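Uncharacterized protein TP-0789 domain-containing protein (Desulfovibrio piger ATCC 29098, PDB 4Z48) is of unknown function but belongs to the LolA-like family, which suggests a role in handling lipids or sorting outer-membrane lipoproteins. Local coordinates at residues L151-K156 with S164-W169. Numbering follows the deposited sequence.
Sequences LERTPK and SRQVQW
Strands 146-155 and 163-171 form an antiparallel beta hairpin in this protein, whose family is LolA-like, and R153 and Q166 join it through both backbone and side chains. As a hydrogen-bonded pair they are linked first by the backbone, R153 N to Q166 O at 2.8 Å and Q166 N back to R153 O. Their side chains then rise together from the same face. R153 takes the crowded position between its backbone N and carbonyl carbon (chi1 79°) and extends straight to NE, so that NE and NH2 grip Q166 OE1 side-on. The oxygen lies close to the guanidinium plane, 2.9 Å from NE, which sits above the amide plane, while NH2 approaches in that plane on a lone pair. Glutamine suits this place because its length and carbonyl oxygen let one atom meet two N-H groups.

Over the centre of one guanidinium face lies Q168 OE1, 3.5 Å above the plane. This oxygen is hydrogen-bonded to R177, whose charge close to R153 NH1 probably makes such acceptors welcome; NH1 also has L127 O, and Y133 adds a cation-pi contact. Q168 also pairs with L151, whose N points almost straight at Q168 O (2.8 Å, 178° at the hydrogen). L151 O accepts Q168 N and, weakly, Q168 NE2, which also rests against L151 CD2. The L151 side chain also touches L15 and M19 of helix 8-20.

On the other face E152 and V167 form a non-hydrogen-bonded pair, CG against CG2. The E152 side chain is extended, and its OE2, hydrogen-bonded to Q138 NE2, makes a long salt bridge (4.0 Å) to R165 NH1, supplemented by a water that accepts from NH1 and donates weakly to OE2. Beside the corner at S164, S164 O abuts T154 CG2 and lies 3.2 Å from CD of P155, which has no N-H to donate.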
ATOM      1  N   LEU A 151      13.796   5.589   8.992  1.00 22.64           N
ATOM      2  CA  LEU A 151      12.983   6.771   8.719  1.00 21.80           C
ATOM      3  C   LEU A 151      11.666   6.686   9.427  1.00 23.24           C
ATOM      4  O   LEU A 151      10.859   5.792   9.114  1.00 20.62           O
ATOM      5  CB  LEU A 151      12.718   6.911   7.187  1.00 21.54           C
ATOM      6  CG  LEU A 151      11.953   8.188   6.753  1.00 25.52           C
ATOM      7  CD1 LEU A 151      12.730   9.459   7.135  1.00 24.96           C
ATOM      8  CD2 LEU A 151      11.706   8.189   5.252  1.00 26.44           C
ATOM      9  N   GLU A 152      11.439   7.589  10.378  1.00 21.06           N
ATOM     10  CA  GLU A 152      10.164   7.659  11.074  1.00 22.24           C
ATOM     11  C   GLU A 152       9.291   8.658  10.367  1.00 26.48           C
ATOM     12  O   GLU A 152       9.784   9.725   9.969  1.00 25.36           O
ATOM     13  CB  GLU A 152      10.333   8.075  12.547  1.00 25.07           C
ATOM     14  CG  GLU A 152      11.037   7.053  13.424  1.00 41.45           C
ATOM     15  CD  GLU A 152      10.907   7.264  14.925  1.00 62.09           C
ATOM     16  OE1 GLU A 152      10.081   8.106  15.356  1.00 50.04           O
ATOM     17  OE2 GLU A 152      11.611   6.552  15.677  1.00 54.82           O
ATOM     18  N   ARG A 153       8.011   8.339  10.213  1.00 23.99           N
ATOM     19  CA  ARG A 153       7.065   9.288   9.635  1.00 24.86           C
ATOM     20  C   ARG A 153       5.816   9.324  10.509  1.00 29.17           C
ATOM     21  O   ARG A 153       5.376   8.293  10.985  1.00 29.68           O
ATOM     22  CB  ARG A 153       6.772   9.015   8.149  1.00 24.12           C
ATOM     23  CG  ARG A 153       5.808   7.913   7.819  1.00 30.26           C
ATOM     24  CD  ARG A 153       5.563   7.868   6.336  1.00 31.27           C
ATOM     25  NE  ARG A 153       4.656   6.775   6.011  1.00 28.03           N
ATOM     26  CZ  ARG A 153       4.361   6.383   4.778  1.00 43.96           C
ATOM     27  NH1 ARG A 153       4.927   6.975   3.732  1.00 24.31           N
ATOM     28  NH2 ARG A 153       3.526   5.375   4.580  1.00 39.57           N
ATOM     29  N   THR A 154       5.341  10.531  10.811  1.00 27.20           N
ATOM     30  CA  THR A 154       4.181  10.780  11.656  1.00 27.07           C
ATOM     31  C   THR A 154       3.150  11.481  10.789  1.00 30.57           C
ATOM     32  O   THR A 154       3.507  12.443  10.110  1.00 29.29           O
ATOM     33  CB  THR A 154       4.600  11.612  12.902  1.00 36.41           C
ATOM     34  OG1 THR A 154       5.618  10.916  13.604  1.00 35.38           O
ATOM     35  CG2 THR A 154       3.466  11.828  13.873  1.00 38.39           C
ATOM     36  N   PRO A 155       1.868  11.068  10.808  1.00 31.28           N
ATOM     37  CA  PRO A 155       0.887  11.779   9.991  1.00 31.34           C
ATOM     38  C   PRO A 155       0.705  13.201  10.491  1.00 32.27           C
ATOM     39  O   PRO A 155       0.707  13.455  11.708  1.00 31.11           O
ATOM     40  CB  PRO A 155      -0.398  10.957  10.167  1.00 34.15           C
ATOM     41  CG  PRO A 155      -0.233  10.262  11.485  1.00 40.00           C
ATOM     42  CD  PRO A 155       1.247   9.947  11.543  1.00 34.70           C
ATOM     43  N   LYS A 156       0.587  14.133   9.548  1.00 27.79           N
ATOM     44  CA  LYS A 156       0.313  15.541   9.865  1.00 29.00           C
ATOM     45  C   LYS A 156      -1.038  15.650  10.558  1.00 32.31           C
ATOM     46  O   LYS A 156      -1.937  14.838  10.293  1.00 31.81           O
ATOM     47  CB  LYS A 156       0.310  16.382   8.578  1.00 32.45           C
ATOM     48  CG  LYS A 156       1.690  16.551   7.983  1.00 30.92           C
ATOM     49  CD  LYS A 156       1.726  17.649   6.955  1.00 32.18           C
ATOM     50  CE  LYS A 156       3.139  17.883   6.463  1.00 42.34           C
ATOM     51  NZ  LYS A 156       3.135  18.742   5.254  1.00 48.27           N
ATOM     52  N   SER A 164      -0.453   6.364  14.459  1.00 25.04           N
ATOM     53  CA  SER A 164       0.130   7.524  15.129  1.00 27.02           C
ATOM     54  C   SER A 164       1.513   7.790  14.563  1.00 29.89           C
ATOM     55  O   SER A 164       1.947   8.945  14.523  1.00 30.73           O
ATOM     56  CB  SER A 164       0.213   7.305  16.633  1.00 31.92           C
ATOM     57  OG  SER A 164       0.981   6.146  16.907  1.00 38.71           O
ATOM     58  N   ARG A 165       2.210   6.715  14.146  1.00 24.69           N
ATOM     59  CA  ARG A 165       3.569   6.830  13.620  1.00 23.45           C
ATOM     60  C   ARG A 165       4.005   5.500  13.015  1.00 25.54           C
ATOM     61  O   ARG A 165       3.492   4.431  13.372  1.00 22.58           O
ATOM     62  CB  ARG A 165       4.541   7.308  14.723  1.00 26.13           C
ATOM     63  CG  ARG A 165       5.407   6.254  15.403  1.00 35.03           C
ATOM     64  CD  ARG A 165       6.067   6.794  16.651  1.00 37.94           C
ATOM     65  NE  ARG A 165       6.089   5.753  17.675  1.00 38.95           N
ATOM     66  CZ  ARG A 165       7.112   4.938  17.877  1.00 46.24           C
ATOM     67  NH1 ARG A 165       8.222   5.066  17.160  1.00 32.63           N
ATOM     68  NH2 ARG A 165       7.042   3.997  18.810  1.00 35.35           N
ATOM     69  N   GLN A 166       4.900   5.592  12.045  1.00 22.17           N
ATOM     70  CA  GLN A 166       5.461   4.475  11.326  1.00 21.82           C
ATOM     71  C   GLN A 166       6.974   4.576  11.271  1.00 25.37           C
ATOM     72  O   GLN A 166       7.509   5.618  10.885  1.00 27.58           O
ATOM     73  CB  GLN A 166       4.899   4.390   9.898  1.00 23.86           C
ATOM     74  CG  GLN A 166       3.359   4.202   9.880  1.00 32.29           C
ATOM     75  CD  GLN A 166       2.802   4.321   8.494  1.00 48.66           C
ATOM     76  OE1 GLN A 166       3.512   4.649   7.533  1.00 40.98           O
ATOM     77  NE2 GLN A 166       1.527   3.996   8.352  1.00 41.48           N
ATOM     78  N   VAL A 167       7.653   3.501  11.676  1.00 21.19           N
ATOM     79  CA  VAL A 167       9.117   3.391  11.623  1.00 22.14           C
ATOM     80  C   VAL A 167       9.423   2.554  10.407  1.00 24.32           C
ATOM     81  O   VAL A 167       8.878   1.451  10.247  1.00 23.16           O
ATOM     82  CB  VAL A 167       9.766   2.829  12.915  1.00 25.68           C
ATOM     83  CG1 VAL A 167      11.290   2.787  12.787  1.00 26.42           C
ATOM     84  CG2 VAL A 167       9.356   3.659  14.122  1.00 25.61           C
ATOM     85  N   GLN A 168      10.221   3.108   9.496  1.00 19.57           N
ATOM     86  CA  GLN A 168      10.546   2.409   8.255  1.00 18.69           C
ATOM     87  C   GLN A 168      12.042   2.157   8.101  1.00 22.60           C
ATOM     88  O   GLN A 168      12.835   3.072   8.302  1.00 21.43           O
ATOM     89  CB  GLN A 168      10.072   3.238   7.048  1.00 20.29           C
ATOM     90  CG  GLN A 168       8.685   3.793   7.194  1.00 25.95           C
ATOM     91  CD  GLN A 168       8.368   4.823   6.161  1.00 42.10           C
ATOM     92  OE1 GLN A 168       7.449   4.638   5.366  1.00 36.31           O
ATOM     93  NE2 GLN A 168       9.066   5.957   6.199  1.00 35.40           N
ATOM     94  N   TRP A 169      12.422   0.914   7.764  1.00 22.00           N
ATOM     95  CA  TRP A 169      13.805   0.560   7.431  1.00 22.19           C
ATOM     96  C   TRP A 169      13.867   0.583   5.922  1.00 25.87           C
ATOM     97  O   TRP A 169      13.246  -0.260   5.283  1.00 24.37           O
ATOM     98  CB  TRP A 169      14.182  -0.811   8.024  1.00 21.94           C
ATOM     99  CG  TRP A 169      14.458  -0.751   9.492  1.00 22.79           C
ATOM    100  CD1 TRP A 169      15.682  -0.656  10.091  1.00 26.36           C
ATOM    101  CD2 TRP A 169      13.489  -0.712  10.543  1.00 22.81           C
ATOM    102  NE1 TRP A 169      15.533  -0.606  11.460  1.00 26.47           N
ATOM    103  CE2 TRP A 169      14.197  -0.612  11.763  1.00 27.32           C
ATOM    104  CE3 TRP A 169      12.080  -0.754  10.577  1.00 23.77           C
ATOM    105  CZ2 TRP A 169      13.552  -0.593  13.003  1.00 27.14           C
ATOM    106  CZ3 TRP A 169      11.440  -0.725  11.809  1.00 25.28           C
ATOM    107  CH2 TRP A 169      12.169  -0.650  13.004  1.00 26.63           C
TER
HETATM  108  O   HOH W   1      10.792   3.954  17.816  1.00 44.45           O